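Local structure of glycinin A3B4 subunit (Glycine max, 2D5F) at residues L29-N34 with V47-L52; I70-K75 with V142-L147; E119-V124 with H332-R337. The protein serves as an 11S globulin seed storage protein of soybean, a two-cupin subunit that assembles into hexamers. All coordinates share one frame; numbering follows the deposited sequence.

Contact 1: L29-N34 with V47-L52. With CO3 (carbonate ion), chain E.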
ATOM      1  N   LEU B  29     -18.191  -1.619 -38.555  1.00 24.39           N
ATOM      2  CA  LEU B  29     -19.259  -0.765 -38.070  1.00 26.34           C
ATOM      3  C   LEU B  29     -19.040  -0.390 -36.605  1.00 31.78           C
ATOM      4  O   LEU B  29     -18.530  -1.190 -35.813  1.00 26.94           O
ATOM      5  CB  LEU B  29     -20.589  -1.512 -38.204  1.00 29.47           C
ATOM      6  CG  LEU B  29     -21.866  -0.835 -37.719  1.00 29.91           C
ATOM      7  CD1 LEU B  29     -22.178   0.367 -38.610  1.00 30.46           C
ATOM      8  CD2 LEU B  29     -23.013  -1.833 -37.750  1.00 33.12           C
ATOM      9  N   ILE B  30     -19.415   0.835 -36.257  1.00 28.45           N
ATOM     10  CA  ILE B  30     -19.308   1.310 -34.885  1.00 25.78           C
ATOM     11  C   ILE B  30     -20.665   1.880 -34.512  1.00 29.28           C
ATOM     12  O   ILE B  30     -21.190   2.763 -35.191  1.00 29.59           O
ATOM     13  CB  ILE B  30     -18.245   2.410 -34.727  1.00 31.13           C
ATOM     14  CG1 ILE B  30     -16.855   1.836 -35.012  1.00 31.96           C
ATOM     15  CG2 ILE B  30     -18.290   2.974 -33.310  1.00 27.26           C
ATOM     16  CD1 ILE B  30     -15.734   2.848 -34.873  1.00 37.07           C
ATOM     17  N   GLU B  31     -21.241   1.348 -33.442  1.00 24.25           N
ATOM     18  CA  GLU B  31     -22.537   1.793 -32.959  1.00 23.12           C
ATOM     19  C   GLU B  31     -22.363   2.325 -31.549  1.00 26.66           C
ATOM     20  O   GLU B  31     -21.770   1.660 -30.700  1.00 30.53           O
ATOM     21  CB  GLU B  31     -23.510   0.623 -32.948  1.00 27.28           C
ATOM     22  CG  GLU B  31     -23.824   0.077 -34.324  1.00 31.81           C
ATOM     23  CD  GLU B  31     -24.567  -1.230 -34.252  1.00 32.87           C
ATOM     24  OE1 GLU B  31     -23.906  -2.288 -34.227  1.00 43.54           O
ATOM     25  OE2 GLU B  31     -25.813  -1.202 -34.199  1.00 42.16           O
ATOM     26  N   THR B  32     -22.868   3.523 -31.289  1.00 25.79           N
ATOM     27  CA  THR B  32     -22.741   4.086 -29.954  1.00 24.38           C
ATOM     28  C   THR B  32     -24.075   4.448 -29.331  1.00 21.82           C
ATOM     29  O   THR B  32     -25.034   4.772 -30.029  1.00 20.37           O
ATOM     30  CB  THR B  32     -21.855   5.357 -29.954  1.00 20.54           C
ATOM     31  OG1 THR B  32     -22.463   6.374 -30.761  1.00 24.67           O
ATOM     32  CG2 THR B  32     -20.471   5.039 -30.502  1.00 23.09           C
ATOM     33  N   TRP B  33     -24.129   4.361 -28.006  1.00 21.04           N
ATOM     34  CA  TRP B  33     -25.319   4.746 -27.253  1.00 18.05           C
ATOM     35  C   TRP B  33     -25.048   6.212 -26.915  1.00 23.38           C
ATOM     36  O   TRP B  33     -23.921   6.560 -26.558  1.00 26.50           O
ATOM     37  CB  TRP B  33     -25.429   3.932 -25.960  1.00 20.67           C
ATOM     38  CG  TRP B  33     -26.058   2.552 -26.112  1.00 20.06           C
ATOM     39  CD1 TRP B  33     -27.321   2.182 -25.727  1.00 20.68           C
ATOM     40  CD2 TRP B  33     -25.434   1.366 -26.629  1.00 15.04           C
ATOM     41  NE1 TRP B  33     -27.518   0.841 -25.967  1.00 22.82           N
ATOM     42  CE2 TRP B  33     -26.379   0.317 -26.523  1.00 21.50           C
ATOM     43  CE3 TRP B  33     -24.169   1.088 -27.176  1.00 18.12           C
ATOM     44  CZ2 TRP B  33     -26.097  -0.994 -26.936  1.00 19.63           C
ATOM     45  CZ3 TRP B  33     -23.886  -0.220 -27.589  1.00 18.69           C
ATOM     46  CH2 TRP B  33     -24.850  -1.242 -27.468  1.00 20.75           C
ATOM     47  N   ASN B  34     -26.050   7.074 -27.058  1.00 22.63           N
ATOM     48  CA  ASN B  34     -25.880   8.493 -26.750  1.00 23.57           C
ATOM     49  C   ASN B  34     -25.536   8.616 -25.259  1.00 23.36           C
ATOM     50  O   ASN B  34     -26.284   8.135 -24.405  1.00 22.99           O
ATOM     51  CB  ASN B  34     -27.178   9.251 -27.044  1.00 24.81           C
ATOM     52  CG  ASN B  34     -27.005  10.754 -26.968  1.00 31.54           C
ATOM     53  OD1 ASN B  34     -26.427  11.277 -26.016  1.00 28.80           O
ATOM     54  ND2 ASN B  34     -27.516  11.458 -27.973  1.00 27.50           N
ATOM     55  N   VAL B  47     -21.596   3.461 -23.844  1.00 23.02           N
ATOM     56  CA  VAL B  47     -21.215   2.197 -24.449  1.00 21.35           C
ATOM     57  C   VAL B  47     -21.075   2.295 -25.960  1.00 20.10           C
ATOM     58  O   VAL B  47     -21.773   3.070 -26.615  1.00 22.17           O
ATOM     59  CB  VAL B  47     -22.254   1.097 -24.104  1.00 26.82           C
ATOM     60  CG1 VAL B  47     -21.828  -0.240 -24.695  1.00 24.71           C
ATOM     61  CG2 VAL B  47     -22.415   0.990 -22.587  1.00 26.36           C
ATOM     62  N   SER B  48     -20.172   1.490 -26.503  1.00 22.59           N
ATOM     63  CA  SER B  48     -19.912   1.462 -27.933  1.00 26.48           C
ATOM     64  C   SER B  48     -19.798   0.017 -28.419  1.00 27.37           C
ATOM     65  O   SER B  48     -19.053  -0.777 -27.850  1.00 33.67           O
ATOM     66  CB  SER B  48     -18.615   2.215 -28.219  1.00 24.73           C
ATOM     67  OG  SER B  48     -18.195   2.034 -29.555  1.00 46.94           O
ATOM     68  N   LYS B  49     -20.549  -0.320 -29.462  1.00 28.27           N
ATOM     69  CA  LYS B  49     -20.522  -1.664 -30.037  1.00 28.38           C
ATOM     70  C   LYS B  49     -19.712  -1.603 -31.327  1.00 22.93           C
ATOM     71  O   LYS B  49     -20.042  -0.847 -32.233  1.00 24.90           O
ATOM     72  CB  LYS B  49     -21.940  -2.134 -30.338  1.00 25.83           C
ATOM     73  CG  LYS B  49     -22.027  -3.534 -30.909  1.00 28.94           C
ATOM     74  CD  LYS B  49     -23.484  -3.923 -31.118  1.00 40.24           C
ATOM     75  CE  LYS B  49     -23.610  -5.297 -31.748  1.00 45.97           C
ATOM     76  NZ  LYS B  49     -25.033  -5.623 -32.063  1.00 57.03           N
ATOM     77  N   ARG B  50     -18.649  -2.393 -31.407  1.00 23.03           N
ATOM     78  CA  ARG B  50     -17.797  -2.377 -32.590  1.00 24.23           C
ATOM     79  C   ARG B  50     -17.815  -3.684 -33.354  1.00 28.89           C
ATOM     80  O   ARG B  50     -17.791  -4.768 -32.765  1.00 31.58           O
ATOM     81  CB  ARG B  50     -16.359  -2.031 -32.199  1.00 20.37           C
ATOM     82  CG  ARG B  50     -16.183  -0.582 -31.775  1.00 32.61           C
ATOM     83  CD  ARG B  50     -14.950  -0.381 -30.904  1.00 39.03           C
ATOM     84  NE  ARG B  50     -15.141   0.753 -30.006  1.00 44.71           N
ATOM     85  CZ  ARG B  50     -14.477   0.939 -28.871  1.00 33.53           C
ATOM     86  NH1 ARG B  50     -14.731   2.005 -28.127  1.00 39.81           N
ATOM     87  NH2 ARG B  50     -13.563   0.063 -28.481  1.00 36.23           N
ATOM     88  N   THR B  51     -17.866  -3.575 -34.674  1.00 27.38           N
ATOM     89  CA  THR B  51     -17.873  -4.752 -35.521  1.00 26.59           C
ATOM     90  C   THR B  51     -16.741  -4.674 -36.524  1.00 23.17           C
ATOM     91  O   THR B  51     -16.622  -3.704 -37.267  1.00 29.24           O
ATOM     92  CB  THR B  51     -19.204  -4.897 -36.285  1.00 27.26           C
ATOM     93  OG1 THR B  51     -20.273  -5.064 -35.347  1.00 28.68           O
ATOM     94  CG2 THR B  51     -19.159  -6.115 -37.203  1.00 29.87           C
ATOM     95  N   LEU B  52     -15.889  -5.689 -36.510  1.00 22.82           N
ATOM     96  CA  LEU B  52     -14.777  -5.758 -37.440  1.00 22.71           C
ATOM     97  C   LEU B  52     -15.134  -6.863 -38.412  1.00 22.38           C
ATOM     98  O   LEU B  52     -15.266  -8.020 -38.023  1.00 24.95           O
ATOM     99  CB  LEU B  52     -13.474  -6.124 -36.723  1.00 23.85           C
ATOM    100  CG  LEU B  52     -12.758  -5.090 -35.848  1.00 26.56           C
ATOM    101  CD1 LEU B  52     -13.714  -4.495 -34.829  1.00 32.22           C
ATOM    102  CD2 LEU B  52     -11.577  -5.766 -35.158  1.00 26.66           C
TER
HETATM  103  C   CO3 E 502     -12.275  -2.616 -30.839  1.00 28.82           C
HETATM  104  O1  CO3 E 502     -11.533  -2.550 -31.870  1.00 27.71           O
HETATM  105  O2  CO3 E 502     -12.347  -1.607 -30.056  1.00 45.26           O
HETATM  106  O3  CO3 E 502     -12.940  -3.694 -30.599  1.00 50.58           O
HETATM  107  O   HOH W   1     -21.145  -2.491 -34.409  1.00 25.30           O
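Leu-29 and Thr-51 begin an antiparallel pairing in which alternate residues exchange backbone N-H...O hydrogen bonds: Leu-29 N donates to Thr-51 O, and Thr-51 N answers to Leu-29 O at 2.7 Å. Glu-31 and Lys-49 repeat the exchange, Lys-49 N lying 2.6 Å from Glu-31 O, and Trp-33 N closes the row on Val-47 O with a nearly straight bond (172° at the hydrogen). The backbones of Ile-30 and Arg-50 pair outward, with Val-23 and Ala-143. On the face of Glu-31 and Lys-49 one water donates to Glu-31 OE1 (2.8 Å) and Lys-49 O and also bonds Thr-51 OG1, though further acceptors nearby probably compete for its protons. The extended Lys-49 chain runs beside Glu-31, Lys-49 CD 3.5 Å from Glu-31 OE1, but Lys-49 NZ stays 4.1 Å from that oxygen, beyond a salt bridge. Trp-33 holds CG anti to its carbonyl carbon (chi1 -83°) and presents the indole edge to the partner strand, Lys-49 N in the ring plane and Val-47 O near it; Trp-33 CZ3 meets Val-47 CG1 at 3.6 Å, and Leu-17 O takes the indole N-H. An alanine in place of Trp-33 would probably open a gap beside Val-47 CG1 and leave Leu-17 O without this donor. On the face of Ile-30 and Arg-50, Thr-32 OG1 bonds to Glu-172 O. Arg-50 spends NE weakly on Ser-48 OG, NH1 on Gln-67 and NH2 on carbonate O2, 2.6 Å away. The pair belongs to the antiparallel wall of the N-terminal cupin β-barrel, from which Arg-50 reaches into a pocket holding carbonate, probably from the crystallisation liquor.

Contact 2: I70-K75 with V142-L147; sequences IVVQGK and VAISLL
Ile-70 and Ile-144 form an antiparallel hydrogen-bonded pair, but the regular pattern breaks at a classic β bulge where Val-72 and Gln-73 both face Val-142. Val-142 O takes the N-H of Val-72 at 2.8 Å and, weakly, that of Gln-73 as well, while Val-142 N donates to Gln-73 O. Beyond the bulge Gly-74 adopts a positive phi (88°), at which a CB would be jammed against the preceding carbonyl oxygen. The bulge also steers the side chains. Val-72 holds CG1 beside its backbone N (chi1 -57°), and its other branch, CG2, lies between that nitrogen and the carbonyl carbon. There CG2 presses on Val-142 CG1 at 3.5 Å, tighter than ordinary van der Waals contact, and touches Ile-144 CD1 at 3.8 Å. Val-142 is thus flanked by two neighbours in sequence, since Gln-73 CB approaches its CB at 3.9 Å. Ile-70 lies alongside Ile-144 on the same face, Ile-70 CG2 against Ile-144 CB. Val-71 and Ala-143 turn to the other face, where the methyl of Ala-143 is about 4 Å from the bound carbonate. Strand 141-147 is bordered on its far side by strand 46-52, through Ala-143 and Arg-50, and strand 67-73 by strand 121-125; Ile-70 and Leu-146 pack on strand 438-445 of the second cupin region.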
ATOM      1  N   ILE B  70     -16.006  -6.527 -23.999  1.00 19.36           N
ATOM      2  CA  ILE B  70     -16.303  -7.948 -24.004  1.00 19.95           C
ATOM      3  C   ILE B  70     -16.521  -8.327 -25.463  1.00 18.87           C
ATOM      4  O   ILE B  70     -17.293  -7.684 -26.173  1.00 20.67           O
ATOM      5  CB  ILE B  70     -17.558  -8.317 -23.169  1.00 21.44           C
ATOM      6  CG1 ILE B  70     -17.732  -9.841 -23.195  1.00 24.95           C
ATOM      7  CG2 ILE B  70     -18.796  -7.611 -23.701  1.00 25.46           C
ATOM      8  CD1 ILE B  70     -18.780 -10.375 -22.255  1.00 22.52           C
ATOM      9  N   VAL B  71     -15.794  -9.340 -25.913  1.00 21.80           N
ATOM     10  CA  VAL B  71     -15.906  -9.815 -27.283  1.00 24.26           C
ATOM     11  C   VAL B  71     -17.039 -10.816 -27.289  1.00 20.77           C
ATOM     12  O   VAL B  71     -16.934 -11.865 -26.660  1.00 23.59           O
ATOM     13  CB  VAL B  71     -14.620 -10.529 -27.742  1.00 21.64           C
ATOM     14  CG1 VAL B  71     -14.761 -10.973 -29.184  1.00 23.04           C
ATOM     15  CG2 VAL B  71     -13.428  -9.611 -27.584  1.00 22.94           C
ATOM     16  N   VAL B  72     -18.123 -10.499 -27.989  1.00 25.22           N
ATOM     17  CA  VAL B  72     -19.261 -11.402 -28.031  1.00 27.84           C
ATOM     18  C   VAL B  72     -19.308 -12.278 -29.281  1.00 33.03           C
ATOM     19  O   VAL B  72     -20.161 -13.153 -29.384  1.00 32.21           O
ATOM     20  CB  VAL B  72     -20.601 -10.632 -27.895  1.00 30.09           C
ATOM     21  CG1 VAL B  72     -20.602  -9.819 -26.597  1.00 31.01           C
ATOM     22  CG2 VAL B  72     -20.825  -9.733 -29.101  1.00 22.65           C
ATOM     23  N   GLN B  73     -18.392 -12.062 -30.223  1.00 28.44           N
ATOM     24  CA  GLN B  73     -18.374 -12.870 -31.440  1.00 28.69           C
ATOM     25  C   GLN B  73     -17.064 -12.765 -32.212  1.00 28.29           C
ATOM     26  O   GLN B  73     -16.518 -11.673 -32.384  1.00 25.78           O
ATOM     27  CB  GLN B  73     -19.518 -12.467 -32.382  1.00 28.39           C
ATOM     28  CG  GLN B  73     -19.689 -13.412 -33.575  1.00 29.83           C
ATOM     29  CD  GLN B  73     -20.700 -12.914 -34.601  1.00 33.82           C
ATOM     30  OE1 GLN B  73     -20.337 -12.295 -35.606  1.00 33.22           O
ATOM     31  NE2 GLN B  73     -21.973 -13.172 -34.344  1.00 33.53           N
ATOM     32  N   GLY B  74     -16.572 -13.905 -32.681  1.00 27.69           N
ATOM     33  CA  GLY B  74     -15.349 -13.914 -33.463  1.00 28.57           C
ATOM     34  C   GLY B  74     -14.044 -14.023 -32.702  1.00 33.33           C
ATOM     35  O   GLY B  74     -14.018 -14.313 -31.501  1.00 24.31           O
ATOM     36  N   LYS B  75     -12.950 -13.789 -33.421  1.00 29.53           N
ATOM     37  CA  LYS B  75     -11.626 -13.856 -32.833  1.00 28.32           C
ATOM     38  C   LYS B  75     -10.675 -12.907 -33.548  1.00 30.96           C
ATOM     39  O   LYS B  75     -10.808 -12.653 -34.747  1.00 26.63           O
ATOM     40  CB  LYS B  75     -11.091 -15.289 -32.902  1.00 32.86           C
ATOM     41  CG  LYS B  75     -10.741 -15.769 -34.295  1.00 35.29           C
ATOM     42  CD  LYS B  75     -10.273 -17.220 -34.249  1.00 44.48           C
ATOM     43  CE  LYS B  75      -9.618 -17.654 -35.559  1.00 50.25           C
ATOM     44  NZ  LYS B  75      -8.269 -17.039 -35.761  1.00 50.76           N
ATOM     45  N   VAL B 142     -17.462  -9.003 -33.081  1.00 19.71           N
ATOM     46  CA  VAL B 142     -18.402  -8.080 -32.467  1.00 21.93           C
ATOM     47  C   VAL B 142     -17.993  -7.895 -31.003  1.00 25.67           C
ATOM     48  O   VAL B 142     -17.887  -8.864 -30.248  1.00 24.55           O
ATOM     49  CB  VAL B 142     -19.847  -8.612 -32.541  1.00 27.74           C
ATOM     50  CG1 VAL B 142     -20.790  -7.637 -31.863  1.00 22.91           C
ATOM     51  CG2 VAL B 142     -20.254  -8.818 -34.008  1.00 20.85           C
ATOM     52  N   ALA B 143     -17.748  -6.647 -30.614  1.00 23.93           N
ATOM     53  CA  ALA B 143     -17.340  -6.351 -29.247  1.00 26.13           C
ATOM     54  C   ALA B 143     -18.148  -5.201 -28.660  1.00 26.34           C
ATOM     55  O   ALA B 143     -18.533  -4.268 -29.371  1.00 25.53           O
ATOM     56  CB  ALA B 143     -15.855  -6.020 -29.214  1.00 24.92           C
ATOM     57  N   ILE B 144     -18.412  -5.279 -27.359  1.00 22.29           N
ATOM     58  CA  ILE B 144     -19.161  -4.233 -26.668  1.00 22.94           C
ATOM     59  C   ILE B 144     -18.242  -3.575 -25.648  1.00 20.50           C
ATOM     60  O   ILE B 144     -17.762  -4.221 -24.716  1.00 20.89           O
ATOM     61  CB  ILE B 144     -20.417  -4.796 -25.948  1.00 24.22           C
ATOM     62  CG1 ILE B 144     -21.544  -5.049 -26.962  1.00 37.86           C
ATOM     63  CG2 ILE B 144     -20.916  -3.801 -24.911  1.00 29.16           C
ATOM     64  CD1 ILE B 144     -21.253  -6.140 -27.960  1.00 34.58           C
ATOM     65  N   SER B 145     -18.015  -2.281 -25.826  1.00 20.02           N
ATOM     66  CA  SER B 145     -17.125  -1.550 -24.948  1.00 23.29           C
ATOM     67  C   SER B 145     -17.790  -0.612 -23.954  1.00 20.90           C
ATOM     68  O   SER B 145     -18.622   0.214 -24.316  1.00 21.65           O
ATOM     69  CB  SER B 145     -16.121  -0.751 -25.782  1.00 22.28           C
ATOM     70  OG  SER B 145     -15.291   0.026 -24.940  1.00 25.17           O
ATOM     71  N   LEU B 146     -17.414  -0.758 -22.688  1.00 19.66           N
ATOM     72  CA  LEU B 146     -17.912   0.113 -21.640  1.00 17.59           C
ATOM     73  C   LEU B 146     -16.883   1.241 -21.570  1.00 19.49           C
ATOM     74  O   LEU B 146     -15.717   1.001 -21.234  1.00 17.53           O
ATOM     75  CB  LEU B 146     -17.970  -0.634 -20.298  1.00 19.49           C
ATOM     76  CG  LEU B 146     -18.628   0.064 -19.093  1.00 23.91           C
ATOM     77  CD1 LEU B 146     -17.793   1.266 -18.618  1.00 19.08           C
ATOM     78  CD2 LEU B 146     -20.035   0.506 -19.476  1.00 19.89           C
ATOM     79  N   LEU B 147     -17.303   2.451 -21.935  1.00 16.40           N
ATOM     80  CA  LEU B 147     -16.429   3.623 -21.902  1.00 21.99           C
ATOM     81  C   LEU B 147     -16.623   4.308 -20.547  1.00 19.42           C
ATOM     82  O   LEU B 147     -17.595   5.030 -20.336  1.00 19.99           O
ATOM     83  CB  LEU B 147     -16.777   4.597 -23.041  1.00 17.90           C
ATOM     84  CG  LEU B 147     -16.321   4.295 -24.484  1.00 21.83           C
ATOM     85  CD1 LEU B 147     -16.834   2.955 -24.942  1.00 25.27           C
ATOM     86  CD2 LEU B 147     -16.833   5.388 -25.417  1.00 20.77           C
TER

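Contact 3: E119-V124 with H332-R337; sequences EGDVLV and HENIAR
The His-332 imidazole meets Asp-121 at its edge: OD1 lies in the ring plane, 3.3 Å from CE1, and the carboxylate is turned 80° from the ring. Leu-123 CD2 also lies near that plane, 3.6 Å from His-332 CB. The Asn-334 amide is likewise almost perpendicular to the carboxylate, whose OD2 comes within 3.2 Å of Asn-334 CB, and Asn-334 CG sits over the centre of one face of the Arg-337 guanidinium. Asp-121 is held from several sides: OD1 accepts from Asn-118 N, and Asp-121 OD2 accepts a hydrogen bond from a water 2.8 Å away that is linked, weakly, to Arg-337 NH1. These side chains stand on one face of a short antiparallel pairing, Val-122 N to Glu-333 O at 2.7 Å with the reciprocal bond back, by which strand 332-334, from the C-terminal half of this bicupin, becomes the outermost strand of the N-terminal cupin sheet within the chain. Past Asn-334 the chain leaves the strand, and Gly-120 O collects two N-H groups, Ile-335 N at 2.8 Å and Ala-336 N on a lone pair. A CB on Gly-120 would crowd both Asn-334 and Ala-336. On the other face Val-122 CG2 packs against Ile-335 CG2 at 3.5 Å. There Glu-333 forms salt bridges with Lys-330 and Arg-340 and packs on Glu-333 of a second subunit.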
ATOM      1  N   GLU B 119     -14.185 -14.899 -28.463  1.00 26.75           N
ATOM      2  CA  GLU B 119     -15.490 -14.567 -27.917  1.00 32.42           C
ATOM      3  C   GLU B 119     -15.532 -15.044 -26.473  1.00 27.96           C
ATOM      4  O   GLU B 119     -15.063 -16.140 -26.163  1.00 25.92           O
ATOM      5  CB  GLU B 119     -16.593 -15.238 -28.740  1.00 38.21           C
ATOM      6  CG  GLU B 119     -16.293 -16.676 -29.135  1.00 49.71           C
ATOM      7  CD  GLU B 119     -17.296 -17.229 -30.140  1.00 56.73           C
ATOM      8  OE1 GLU B 119     -17.531 -16.567 -31.179  1.00 48.16           O
ATOM      9  OE2 GLU B 119     -17.840 -18.328 -29.893  1.00 56.79           O
ATOM     10  N   GLY B 120     -16.087 -14.212 -25.595  1.00 24.47           N
ATOM     11  CA  GLY B 120     -16.162 -14.559 -24.188  1.00 23.38           C
ATOM     12  C   GLY B 120     -15.054 -13.881 -23.401  1.00 23.11           C
ATOM     13  O   GLY B 120     -15.059 -13.886 -22.167  1.00 27.78           O
ATOM     14  N   ASP B 121     -14.098 -13.299 -24.118  1.00 19.37           N
ATOM     15  CA  ASP B 121     -12.976 -12.604 -23.494  1.00 24.13           C
ATOM     16  C   ASP B 121     -13.293 -11.143 -23.215  1.00 22.33           C
ATOM     17  O   ASP B 121     -14.057 -10.507 -23.934  1.00 19.50           O
ATOM     18  CB  ASP B 121     -11.732 -12.632 -24.392  1.00 22.72           C
ATOM     19  CG  ASP B 121     -11.019 -13.970 -24.384  1.00 32.67           C
ATOM     20  OD1 ASP B 121     -10.062 -14.110 -25.171  1.00 33.91           O
ATOM     21  OD2 ASP B 121     -11.397 -14.869 -23.602  1.00 35.58           O
ATOM     22  N   VAL B 122     -12.687 -10.626 -22.155  1.00 21.32           N
ATOM     23  CA  VAL B 122     -12.836  -9.232 -21.782  1.00 19.36           C
ATOM     24  C   VAL B 122     -11.472  -8.616 -22.037  1.00 23.61           C
ATOM     25  O   VAL B 122     -10.445  -9.233 -21.740  1.00 25.14           O
ATOM     26  CB  VAL B 122     -13.189  -9.072 -20.294  1.00 24.84           C
ATOM     27  CG1 VAL B 122     -12.999  -7.612 -19.861  1.00 25.20           C
ATOM     28  CG2 VAL B 122     -14.627  -9.499 -20.059  1.00 18.94           C
ATOM     29  N   LEU B 123     -11.464  -7.419 -22.610  1.00 21.45           N
ATOM     30  CA  LEU B 123     -10.222  -6.708 -22.892  1.00 25.29           C
ATOM     31  C   LEU B 123     -10.301  -5.398 -22.123  1.00 23.47           C
ATOM     32  O   LEU B 123     -11.389  -4.852 -21.931  1.00 25.81           O
ATOM     33  CB  LEU B 123     -10.094  -6.404 -24.394  1.00 28.63           C
ATOM     34  CG  LEU B 123     -10.414  -7.505 -25.416  1.00 30.22           C
ATOM     35  CD1 LEU B 123     -10.324  -6.928 -26.827  1.00 31.14           C
ATOM     36  CD2 LEU B 123      -9.451  -8.666 -25.256  1.00 30.83           C
ATOM     37  N   VAL B 124      -9.156  -4.890 -21.687  1.00 20.64           N
ATOM     38  CA  VAL B 124      -9.127  -3.632 -20.951  1.00 15.49           C
ATOM     39  C   VAL B 124      -8.171  -2.669 -21.636  1.00 14.04           C
ATOM     40  O   VAL B 124      -7.021  -3.021 -21.893  1.00 18.28           O
ATOM     41  CB  VAL B 124      -8.647  -3.854 -19.493  1.00 25.40           C
ATOM     42  CG1 VAL B 124      -8.635  -2.539 -18.740  1.00 22.46           C
ATOM     43  CG2 VAL B 124      -9.548  -4.867 -18.798  1.00 25.09           C
ATOM     44  N   HIS B 332      -6.283  -8.812 -20.661  1.00 25.07           N
ATOM     45  CA  HIS B 332      -7.380  -9.583 -21.211  1.00 27.52           C
ATOM     46  C   HIS B 332      -7.560 -10.863 -20.410  1.00 31.29           C
ATOM     47  O   HIS B 332      -6.596 -11.437 -19.898  1.00 28.72           O
ATOM     48  CB  HIS B 332      -7.135  -9.861 -22.702  1.00 42.02           C
ATOM     49  CG  HIS B 332      -6.815 -11.286 -23.018  1.00 39.99           C
ATOM     50  ND1 HIS B 332      -7.644 -12.076 -23.784  1.00 42.61           N
ATOM     51  CD2 HIS B 332      -5.767 -12.066 -22.666  1.00 46.13           C
ATOM     52  CE1 HIS B 332      -7.122 -13.284 -23.888  1.00 44.76           C
ATOM     53  NE2 HIS B 332      -5.984 -13.305 -23.219  1.00 49.95           N
ATOM     54  N   GLU B 333      -8.810 -11.290 -20.289  1.00 29.08           N
ATOM     55  CA  GLU B 333      -9.149 -12.478 -19.529  1.00 27.20           C
ATOM     56  C   GLU B 333     -10.478 -13.024 -20.038  1.00 27.42           C
ATOM     57  O   GLU B 333     -11.377 -12.253 -20.376  1.00 24.83           O
ATOM     58  CB  GLU B 333      -9.303 -12.102 -18.050  1.00 23.29           C
ATOM     59  CG  GLU B 333      -9.337 -13.274 -17.089  1.00 32.57           C
ATOM     60  CD  GLU B 333      -7.973 -13.922 -16.939  1.00 42.28           C
ATOM     61  OE1 GLU B 333      -6.993 -13.178 -16.723  1.00 51.42           O
ATOM     62  OE2 GLU B 333      -7.877 -15.164 -17.033  1.00 53.27           O
ATOM     63  N   ASN B 334     -10.611 -14.345 -20.101  1.00 21.70           N
ATOM     64  CA  ASN B 334     -11.880 -14.908 -20.528  1.00 23.44           C
ATOM     65  C   ASN B 334     -12.824 -14.759 -19.347  1.00 20.71           C
ATOM     66  O   ASN B 334     -12.412 -14.940 -18.202  1.00 22.71           O
ATOM     67  CB  ASN B 334     -11.771 -16.393 -20.858  1.00 23.08           C
ATOM     68  CG  ASN B 334     -13.114 -16.986 -21.240  1.00 26.27           C
ATOM     69  OD1 ASN B 334     -13.560 -16.856 -22.386  1.00 31.18           O
ATOM     70  ND2 ASN B 334     -13.786 -17.610 -20.274  1.00 19.91           N
ATOM     71  N   ILE B 335     -14.079 -14.416 -19.608  1.00 21.55           N
ATOM     72  CA  ILE B 335     -15.038 -14.276 -18.514  1.00 23.45           C
ATOM     73  C   ILE B 335     -16.260 -15.174 -18.687  1.00 19.25           C
ATOM     74  O   ILE B 335     -16.892 -15.556 -17.705  1.00 22.66           O
ATOM     75  CB  ILE B 335     -15.545 -12.813 -18.375  1.00 20.56           C
ATOM     76  CG1 ILE B 335     -16.341 -12.655 -17.073  1.00 19.46           C
ATOM     77  CG2 ILE B 335     -16.441 -12.453 -19.561  1.00 24.12           C
ATOM     78  CD1 ILE B 335     -16.868 -11.241 -16.829  1.00 23.20           C
ATOM     79  N   ALA B 336     -16.577 -15.521 -19.932  1.00 22.32           N
ATOM     80  CA  ALA B 336     -17.765 -16.311 -20.230  1.00 23.02           C
ATOM     81  C   ALA B 336     -17.697 -17.835 -20.221  1.00 26.17           C
ATOM     82  O   ALA B 336     -18.742 -18.477 -20.135  1.00 27.07           O
ATOM     83  CB  ALA B 336     -18.363 -15.840 -21.552  1.00 20.48           C
ATOM     84  N   ARG B 337     -16.505 -18.425 -20.312  1.00 26.66           N
ATOM     85  CA  ARG B 337     -16.397 -19.886 -20.308  1.00 24.07           C
ATOM     86  C   ARG B 337     -17.077 -20.497 -19.089  1.00 28.58           C
ATOM     87  O   ARG B 337     -16.833 -20.084 -17.959  1.00 27.95           O
ATOM     88  CB  ARG B 337     -14.935 -20.346 -20.327  1.00 27.21           C
ATOM     89  CG  ARG B 337     -14.311 -20.445 -21.706  1.00 39.66           C
ATOM     90  CD  ARG B 337     -13.063 -21.324 -21.659  1.00 48.38           C
ATOM     91  NE  ARG B 337     -12.046 -20.780 -20.764  1.00 57.84           N
ATOM     92  CZ  ARG B 337     -11.042 -19.997 -21.156  1.00 62.31           C
ATOM     93  NH1 ARG B 337     -10.911 -19.666 -22.436  1.00 53.56           N
ATOM     94  NH2 ARG B 337     -10.176 -19.533 -20.263  1.00 61.16           N
TER
HETATM   95  O   HOH W   2     -10.544 -17.446 -24.104  1.00 51.83           O

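In the fold
The three contacts are every other strand pairing across one antiparallel sheet. Contacts 1 and 2, centres about 9 Å apart, meet where strands 46-52 and 141-147 adjoin, with Ser-48 O 2.7 Å from Ser-145 N in a probable hydrogen bond. Contacts 2 and 3, also about 9 Å apart between centres, meet through strands 67-73 and 121-125, where Val-71 O lies 2.7 Å from Gly-120 N. Contacts 1 and 3 do not touch and are about 18 Å apart between centres. Contacts 1 and 2 supply Arg-50 and Ala-143 to the carbonate pocket, which His-58, Tyr-131 and Thr-133 complete; the Leu-123 side chain of contact 3 lies about 6 Å from the ion.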